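ORF14 (Streptomyces clavuligerus, PDB 2WPX) binds acetyl-CoA and is a tandem GNAT protein of the clavulanic acid pathway, probably acting as an acyltransferase. Local coordinates at residues G22-L27 / V87-V92; G48-A53 / A73-L78; A58-V63 / A113-R118. All blocks are in the same frame, centred on the assembly; numbering follows the deposited sequence.

Contact 1. Residues G22-L27 / V87-V92; sequences GQWLDL and VDQLLV. With ACO (acetyl coenzyme *a), chain C.
Trp24 and Leu27, on one side of helix 18-33, meet Gln89 and Leu91 of strand 84-92 in a helix-on-strand contact, on the opposite side of the strand from where Leu90 and Val92 pack on helix 101-115. Leu27 and Leu91 reach toward each other tip to tip: CD2 of Leu91 comes to 3.4 Å from CG of Leu27 and touches both its methyls as well. In Leu27, CG lies anti to the backbone N (chi1 172°), which carries the isobutyl group from the helix toward the strand. Met28 and Ala31 of the same helix also pack on Leu91. One helical turn earlier, the indole of Trp24 presents its NE1 edge to the amide of Gln89, whose extended chain rises from the strand; the ring and amide planes stand 74° apart. Met46 and Leu50 of helix 43-51 also touch this indole.

The strand belongs to the acetyl-CoA-binding core of the GNAT fold, and a classic beta bulge, with Asp88 and Gln89 both facing Arg75, precedes its cofactor-binding part. The backbone of Leu90 and Val92 pairs with the pantetheine arm much as a neighbouring strand would: N4P of the cofactor donates to Leu90 O at 2.9 Å, and Val92 N donates to O9P at 2.9 Å. While Leu91 is turned to the helix, Leu90 lies near the acetyl group, its CB 3.7 Å from the acetyl O.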
# COMPACT_ATOMS: atom_id res chain seq x y z
N GLY A 22 9.61 19.62 -5.90
CA GLY A 22 8.51 20.20 -6.68
C GLY A 22 8.28 19.57 -8.04
O GLY A 22 7.15 19.22 -8.40
N GLN A 23 9.37 19.43 -8.80
CA GLN A 23 9.35 18.67 -10.06
C GLN A 23 8.93 17.23 -9.94
O GLN A 23 8.22 16.73 -10.77
CB GLN A 23 10.71 18.76 -10.81
CG GLN A 23 10.66 20.02 -11.72
CD GLN A 23 11.98 20.34 -12.39
OE1 GLN A 23 12.50 19.53 -13.14
NE2 GLN A 23 12.50 21.54 -12.14
N TRP A 24 9.40 16.55 -8.93
CA TRP A 24 8.99 15.17 -8.70
C TRP A 24 7.47 15.07 -8.40
O TRP A 24 6.74 14.19 -8.94
CB TRP A 24 9.82 14.64 -7.53
CG TRP A 24 9.48 13.35 -7.10
CD1 TRP A 24 9.63 12.21 -7.80
CD2 TRP A 24 9.00 12.98 -5.80
NE1 TRP A 24 9.22 11.14 -7.03
CE2 TRP A 24 8.87 11.59 -5.78
CE3 TRP A 24 8.64 13.70 -4.67
CZ2 TRP A 24 8.38 10.89 -4.66
CZ3 TRP A 24 8.20 13.00 -3.54
CH2 TRP A 24 8.04 11.61 -3.57
N LEU A 25 7.00 15.99 -7.56
CA LEU A 25 5.58 16.06 -7.20
C LEU A 25 4.78 16.25 -8.50
O LEU A 25 3.80 15.49 -8.75
CB LEU A 25 5.33 17.21 -6.20
CG LEU A 25 5.90 17.06 -4.78
CD1 LEU A 25 5.53 18.23 -3.90
CD2 LEU A 25 5.33 15.77 -4.18
N ASP A 26 5.21 17.20 -9.34
CA ASP A 26 4.62 17.42 -10.65
C ASP A 26 4.68 16.25 -11.62
O ASP A 26 3.74 15.96 -12.33
CB ASP A 26 5.26 18.63 -11.29
CG ASP A 26 4.92 19.89 -10.55
OD1 ASP A 26 5.61 20.92 -10.74
OD2 ASP A 26 3.96 19.82 -9.75
N LEU A 27 5.82 15.61 -11.72
CA LEU A 27 5.91 14.42 -12.53
C LEU A 27 4.82 13.43 -12.11
O LEU A 27 4.19 12.79 -12.95
CB LEU A 27 7.26 13.77 -12.30
CG LEU A 27 7.49 12.39 -12.91
CD1 LEU A 27 7.62 12.60 -14.40
CD2 LEU A 27 8.75 11.72 -12.33
N VAL A 87 11.48 -2.09 -5.56
CA VAL A 87 11.25 -0.90 -6.35
C VAL A 87 9.98 -0.23 -5.94
O VAL A 87 8.92 -0.66 -6.31
CB VAL A 87 11.24 -1.19 -7.87
CG1 VAL A 87 11.00 0.09 -8.66
CG2 VAL A 87 12.59 -1.80 -8.26
N ASP A 88 10.06 0.85 -5.15
CA ASP A 88 8.83 1.45 -4.68
C ASP A 88 8.30 2.43 -5.71
O ASP A 88 7.13 2.78 -5.66
CB ASP A 88 9.03 2.15 -3.36
CG ASP A 88 8.76 1.25 -2.18
OD1 ASP A 88 9.03 1.72 -1.05
OD2 ASP A 88 8.23 0.11 -2.33
N GLN A 89 9.16 2.84 -6.64
CA GLN A 89 8.77 3.71 -7.71
C GLN A 89 9.74 3.64 -8.86
O GLN A 89 10.95 3.80 -8.67
CB GLN A 89 8.58 5.18 -7.25
CG GLN A 89 8.17 6.12 -8.38
CD GLN A 89 8.06 7.60 -7.94
OE1 GLN A 89 6.96 8.17 -7.83
NE2 GLN A 89 9.20 8.20 -7.66
N LEU A 90 9.20 3.41 -10.06
CA LEU A 90 9.98 3.58 -11.28
C LEU A 90 9.04 4.24 -12.31
O LEU A 90 8.20 3.58 -12.90
CB LEU A 90 10.52 2.22 -11.79
CG LEU A 90 11.62 2.29 -12.86
CD1 LEU A 90 12.46 1.03 -12.89
CD2 LEU A 90 11.04 2.63 -14.30
N LEU A 91 9.22 5.53 -12.56
CA LEU A 91 8.24 6.32 -13.29
C LEU A 91 8.91 7.22 -14.37
O LEU A 91 9.95 7.86 -14.14
CB LEU A 91 7.47 7.18 -12.27
CG LEU A 91 6.26 8.05 -12.67
CD1 LEU A 91 5.60 8.68 -11.49
CD2 LEU A 91 6.75 9.17 -13.52
N VAL A 92 8.35 7.22 -15.57
CA VAL A 92 8.93 7.98 -16.67
C VAL A 92 7.83 8.96 -17.12
O VAL A 92 6.65 8.58 -17.18
CB VAL A 92 9.41 7.02 -17.79
CG1 VAL A 92 9.78 7.74 -19.08
CG2 VAL A 92 10.61 6.22 -17.34
N1A ACO C . 3.95 -1.35 -24.42
C2A ACO C . 4.66 -2.38 -24.85
N3A ACO C . 5.97 -2.56 -24.58
C4A ACO C . 6.61 -1.68 -23.81
C5A ACO C . 5.89 -0.59 -23.34
C6A ACO C . 4.55 -0.43 -23.66
N6A ACO C . 3.88 0.62 -23.19
N7A ACO C . 6.72 0.16 -22.63
C8A ACO C . 7.90 -0.45 -22.60
N9A ACO C . 7.84 -1.55 -23.32
C1B ACO C . 9.04 -2.40 -23.46
C2B ACO C . 9.69 -2.43 -24.85
O2B ACO C . 10.49 -3.60 -24.93
C3B ACO C . 10.60 -1.25 -24.75
O3B ACO C . 11.77 -1.40 -25.53
P3B ACO C . 11.77 -0.74 -26.99
O7A ACO C . 13.15 -0.79 -27.86
O8A ACO C . 10.38 -0.69 -27.67
O9A ACO C . 11.62 -2.16 -27.44
C4B ACO C . 11.17 -1.35 -23.33
O4B ACO C . 10.11 -1.94 -22.53
C5B ACO C . 11.27 0.18 -23.44
O5B ACO C . 11.46 0.71 -22.28
P1A ACO C . 11.87 2.17 -22.16
O1A ACO C . 13.19 2.15 -21.27
O2A ACO C . 11.92 3.03 -23.42
O3A ACO C . 10.53 2.63 -21.51
P2A ACO C . 9.91 3.81 -20.68
O4A ACO C . 8.73 4.27 -21.61
O5A ACO C . 10.81 4.97 -20.41
O6A ACO C . 9.22 2.94 -19.47
CBP ACO C . 7.33 2.36 -18.04
CCP ACO C . 8.51 3.32 -18.28
CDP ACO C . 7.81 1.55 -19.24
CEP ACO C . 7.94 2.01 -16.73
CAP ACO C . 6.39 3.58 -18.22
OAP ACO C . 5.25 3.10 -18.84
C9P ACO C . 5.93 4.13 -16.85
O9P ACO C . 6.58 4.99 -16.27
N8P ACO C . 4.70 3.78 -16.47
C7P ACO C . 4.12 4.20 -15.18
C6P ACO C . 5.04 3.62 -14.12
C5P ACO C . 5.08 2.10 -14.05
O5P ACO C . 4.09 1.41 -14.25
N4P ACO C . 6.23 1.61 -13.73
C3P ACO C . 6.37 0.20 -13.44
C2P ACO C . 7.35 -0.48 -14.37
S1P ACO C . 7.30 -2.18 -13.75
C ACO C . 8.84 -2.24 -13.02
O ACO C . 9.41 -1.18 -12.76
CH3 ACO C . 9.43 -3.63 -12.77

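Contact 2. Residues G48-A53 / A73-L78; sequences GSLRFA and ALRLAL
Across from Arg75 in the middle of strand 69-79, Ser49 and Leu50 lie near the C-terminal end of helix 43-51; the backbones stay well apart, with the CA atoms of Leu50 and Arg75 nearest at 9.7 Å. The long side chain of Arg75 bridges that gap. A bend at chi3 (57°) turns its guanidinium end-on to Ser49, which it grips with two nitrogens. NH1 donates to Ser49 OG at 2.8 Å, and NH2 donates to the carbonyl O of Ser49 at 2.9 Å. That oxygen lies almost in the guanidinium plane, yet the donor stands well above the carbonyl plane, 58° out of it. Leu50 arrives at about a right angle and lays CD2 over one face of the guanidinium, 3.6 Å from NH2, toward the rim of the group.

Ser49 OG is also hydrogen-bonded to Met46 O one turn back, tying the hydroxyl to its own helix. On strand 57-66, Asp61 OD2 forms a salt bridge with NH2 of Arg75, while Asp61 OD1 lies 2.9 Å from Arg75 NE. Ser49 and Asp61 together fix the buried guanidinium's rotation, Asp61 probably balancing its charge, and a polar cross-link joins helix 43-51 to two GNAT strands.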
# COMPACT_ATOMS: atom_id res chain seq x y z
N GLY A 48 6.45 13.59 2.85
CA GLY A 48 6.77 12.93 4.08
C GLY A 48 7.31 11.56 3.78
O GLY A 48 8.07 11.03 4.59
N SER A 49 6.93 10.98 2.63
CA SER A 49 7.48 9.65 2.30
C SER A 49 9.00 9.68 2.02
O SER A 49 9.65 8.61 1.96
CB SER A 49 6.77 9.00 1.12
OG SER A 49 7.24 9.51 -0.12
N LEU A 50 9.57 10.87 1.89
CA LEU A 50 11.02 10.98 1.70
C LEU A 50 11.73 11.09 3.04
O LEU A 50 12.92 10.78 3.13
CB LEU A 50 11.38 12.24 0.88
CG LEU A 50 10.84 12.36 -0.53
CD1 LEU A 50 11.07 13.81 -1.02
CD2 LEU A 50 11.49 11.32 -1.46
N ARG A 51 11.00 11.53 4.07
CA ARG A 51 11.60 11.87 5.34
C ARG A 51 11.45 10.74 6.38
O ARG A 51 12.29 10.56 7.28
CB ARG A 51 10.98 13.17 5.85
CG ARG A 51 11.12 14.38 4.86
CD ARG A 51 11.09 15.76 5.60
NE ARG A 51 9.74 16.05 6.06
CZ ARG A 51 9.41 16.76 7.13
NH1 ARG A 51 10.34 17.29 7.95
NH2 ARG A 51 8.13 16.93 7.41
N PHE A 52 10.37 9.99 6.21
CA PHE A 52 9.88 9.04 7.20
C PHE A 52 9.64 7.71 6.56
O PHE A 52 8.63 7.51 5.90
CB PHE A 52 8.59 9.53 7.81
CG PHE A 52 8.67 10.92 8.34
CD1 PHE A 52 8.06 11.95 7.69
CD2 PHE A 52 9.36 11.18 9.52
CE1 PHE A 52 8.14 13.28 8.23
CE2 PHE A 52 9.44 12.45 10.03
CZ PHE A 52 8.83 13.51 9.38
N ALA A 53 10.58 6.80 6.75
CA ALA A 53 10.51 5.54 6.10
C ALA A 53 9.88 4.56 7.07
O ALA A 53 9.79 4.79 8.30
CB ALA A 53 11.92 5.07 5.65
N ALA A 73 11.90 9.03 -12.20
CA ALA A 73 12.21 8.90 -10.79
C ALA A 73 12.37 7.43 -10.50
O ALA A 73 11.68 6.62 -11.06
CB ALA A 73 11.09 9.48 -9.97
N LEU A 74 13.32 7.10 -9.65
CA LEU A 74 13.48 5.73 -9.18
C LEU A 74 13.53 5.71 -7.66
O LEU A 74 14.33 6.41 -7.11
CB LEU A 74 14.81 5.18 -9.69
CG LEU A 74 15.31 3.86 -9.10
CD1 LEU A 74 14.49 2.69 -9.62
CD2 LEU A 74 16.82 3.69 -9.42
N ARG A 75 12.75 4.88 -7.00
CA ARG A 75 12.83 4.83 -5.54
C ARG A 75 13.01 3.39 -5.12
O ARG A 75 12.22 2.53 -5.50
CB ARG A 75 11.54 5.40 -4.90
CG ARG A 75 11.17 6.85 -5.36
CD ARG A 75 10.21 7.57 -4.30
NE ARG A 75 10.78 7.63 -2.93
CZ ARG A 75 10.04 7.90 -1.86
NH1 ARG A 75 8.75 8.15 -2.01
NH2 ARG A 75 10.59 7.91 -0.65
N LEU A 76 14.05 3.12 -4.33
CA LEU A 76 14.24 1.81 -3.75
C LEU A 76 13.96 1.80 -2.29
O LEU A 76 14.29 2.75 -1.59
CB LEU A 76 15.68 1.35 -3.92
CG LEU A 76 16.06 0.94 -5.33
CD1 LEU A 76 17.29 0.08 -5.22
CD2 LEU A 76 14.93 0.24 -6.09
N ALA A 77 13.42 0.70 -1.80
CA ALA A 77 13.30 0.52 -0.34
C ALA A 77 14.16 -0.65 -0.01
O ALA A 77 14.09 -1.68 -0.67
CB ALA A 77 11.82 0.27 0.09
N LEU A 78 15.01 -0.48 0.99
CA LEU A 78 15.94 -1.54 1.36
C LEU A 78 15.60 -2.03 2.75
O LEU A 78 15.92 -1.35 3.73
CB LEU A 78 17.41 -1.05 1.34
CG LEU A 78 18.05 -0.56 0.02
CD1 LEU A 78 17.87 -1.50 -1.15
CD2 LEU A 78 17.59 0.80 -0.32

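Contact 3. Residues A58-V63 / A113-R118; sequences ALDDWV and ARKHDR
Lys115 and His116, at the C-terminal end of helix 101-115, converge on a single carboxylate oxygen, OD2 of Asp60, on strand 57-66. Ala113 CA and Asp60 CA, the closest such pair, are 9.5 Å apart, and side chains span the interval. Lys115 comes first of the two. Its chain bends at its last two torsions and brings NZ to 3.8 Å from Asp60 OD2, a long salt bridge made by an exposed lysine. His116 makes the closer approach: NE2 donates to Asp60 OD2 at 2.6 Å with an N-H...O angle of 159°. The oxygen lies near the imidazole plane and uses its anti lone pair, although the carboxylate and the ring are perpendicular. For Asp60, the position of CG anti to the backbone N (chi1 -164°) points the carboxylate at the helix end. Its other oxygen, OD1, accepts from Trp62 NE1, which meets it from above the carboxylate plane, so both oxygens are engaged and the group is fixed in rotation. Trp62 in turn makes an edge-to-face contact with His108 of the same helix.

Asp117 follows with positive phi, and Arg118 turns its NE back to the carbonyl O of His116 at 3.0 Å. Arg118 N bonds to Ala113 O and Asp117 N to Arg114 O, the pair of backbone bonds that defines a Schellman motif, here ending the helix beside a His-carboxylate hydrogen bond.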
# COMPACT_ATOMS: atom_id res chain seq x y z
N ALA A 58 15.73 1.34 4.90
CA ALA A 58 16.43 2.50 4.34
C ALA A 58 15.77 2.85 3.01
O ALA A 58 15.23 1.97 2.37
CB ALA A 58 17.89 2.17 4.12
N LEU A 59 15.84 4.11 2.60
CA LEU A 59 15.42 4.55 1.26
C LEU A 59 16.60 5.05 0.44
O LEU A 59 17.54 5.63 0.99
CB LEU A 59 14.42 5.68 1.32
CG LEU A 59 13.35 5.48 2.38
CD1 LEU A 59 12.65 6.77 2.58
CD2 LEU A 59 12.36 4.40 1.88
N ASP A 60 16.54 4.85 -0.87
CA ASP A 60 17.57 5.34 -1.74
C ASP A 60 16.77 5.95 -2.95
O ASP A 60 16.35 5.23 -3.89
CB ASP A 60 18.48 4.16 -2.16
CG ASP A 60 19.81 4.62 -2.75
OD1 ASP A 60 19.84 5.71 -3.32
OD2 ASP A 60 20.82 3.88 -2.66
N ASP A 61 16.50 7.25 -2.88
CA ASP A 61 15.56 7.90 -3.84
C ASP A 61 16.29 8.73 -4.89
O ASP A 61 17.18 9.51 -4.59
CB ASP A 61 14.59 8.80 -3.08
CG ASP A 61 13.75 8.01 -2.13
OD1 ASP A 61 13.51 6.84 -2.47
OD2 ASP A 61 13.34 8.54 -1.06
N TRP A 62 15.91 8.56 -6.15
CA TRP A 62 16.56 9.30 -7.21
C TRP A 62 15.57 9.91 -8.20
O TRP A 62 14.46 9.40 -8.41
CB TRP A 62 17.43 8.34 -7.96
CG TRP A 62 18.57 7.86 -7.13
CD1 TRP A 62 18.56 6.89 -6.16
CD2 TRP A 62 19.90 8.33 -7.22
NE1 TRP A 62 19.83 6.72 -5.64
CE2 TRP A 62 20.67 7.61 -6.27
CE3 TRP A 62 20.53 9.28 -8.04
CZ2 TRP A 62 22.04 7.83 -6.09
CZ3 TRP A 62 21.89 9.49 -7.88
CH2 TRP A 62 22.63 8.77 -6.90
N VAL A 63 15.98 11.00 -8.83
CA VAL A 63 15.34 11.43 -10.06
C VAL A 63 16.29 11.38 -11.24
O VAL A 63 17.52 11.31 -11.08
CB VAL A 63 14.69 12.84 -9.95
CG1 VAL A 63 13.52 12.81 -8.99
CG2 VAL A 63 15.72 13.89 -9.59
N ALA A 113 21.00 -1.62 -6.09
CA ALA A 113 20.82 -2.88 -5.35
C ALA A 113 22.15 -3.52 -5.06
O ALA A 113 22.37 -4.03 -3.96
CB ALA A 113 19.94 -3.83 -6.09
N ARG A 114 23.02 -3.49 -6.05
CA ARG A 114 24.33 -4.07 -5.94
C ARG A 114 25.20 -3.29 -4.93
O ARG A 114 25.96 -3.85 -4.15
CB ARG A 114 24.98 -4.12 -7.32
CG ARG A 114 25.05 -5.49 -7.87
CD ARG A 114 25.19 -5.62 -9.38
NE ARG A 114 25.70 -4.46 -10.09
CZ ARG A 114 25.21 -4.06 -11.27
NH1 ARG A 114 24.22 -4.73 -11.85
NH2 ARG A 114 25.70 -3.00 -11.89
N LYS A 115 25.07 -1.97 -4.93
CA LYS A 115 25.84 -1.15 -4.00
C LYS A 115 25.45 -1.49 -2.53
O LYS A 115 26.28 -1.46 -1.62
CB LYS A 115 25.61 0.33 -4.32
CG LYS A 115 26.20 1.25 -3.35
CD LYS A 115 25.86 2.68 -3.69
CE LYS A 115 24.46 3.00 -3.25
NZ LYS A 115 24.57 4.43 -2.83
N HIS A 116 24.18 -1.82 -2.35
CA HIS A 116 23.60 -2.17 -1.07
C HIS A 116 23.63 -3.69 -0.76
O HIS A 116 22.95 -4.15 0.17
CB HIS A 116 22.14 -1.72 -1.04
CG HIS A 116 21.96 -0.23 -0.92
ND1 HIS A 116 22.26 0.45 0.24
CD2 HIS A 116 21.49 0.69 -1.79
CE1 HIS A 116 21.97 1.73 0.08
NE2 HIS A 116 21.49 1.90 -1.14
N ASP A 117 24.40 -4.46 -1.54
CA ASP A 117 24.57 -5.92 -1.32
C ASP A 117 23.29 -6.72 -1.47
O ASP A 117 23.14 -7.78 -0.86
CB ASP A 117 25.20 -6.20 0.03
CG ASP A 117 26.48 -5.41 0.23
OD1 ASP A 117 26.58 -4.65 1.23
OD2 ASP A 117 27.36 -5.49 -0.66
N ARG A 118 22.37 -6.23 -2.30
CA ARG A 118 21.12 -6.93 -2.55
C ARG A 118 21.32 -7.75 -3.81
O ARG A 118 21.85 -7.24 -4.84
CB ARG A 118 19.97 -5.93 -2.73
CG ARG A 118 19.89 -4.94 -1.58
CD ARG A 118 19.95 -5.66 -0.23
NE ARG A 118 20.12 -4.78 0.94
CZ ARG A 118 19.14 -4.36 1.74
NH1 ARG A 118 17.87 -4.65 1.48
NH2 ARG A 118 19.44 -3.61 2.79

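How the contacts relate
From the N terminus, helix 18-33 supplies the first side of contact 1, whose loop closes only when the chain reaches strand 84-92. Helix 43-51 and strand 69-79 close contact 2 inside that loop. Contact 3 starts between the two sides of contact 2, on strand 57-66, and ends beyond contact 1 at the end of helix 101-115; it therefore crosses both. Strands 57-66, 69-79 and 84-92 are neighbours in the sheet, so backbone pairing connects all three contacts, as between Leu74 and Trp62 or Arg75 and Gln89. Together they fasten helices 18-33, 43-51 and 101-115 to the sheet of the N-terminal GNAT unit.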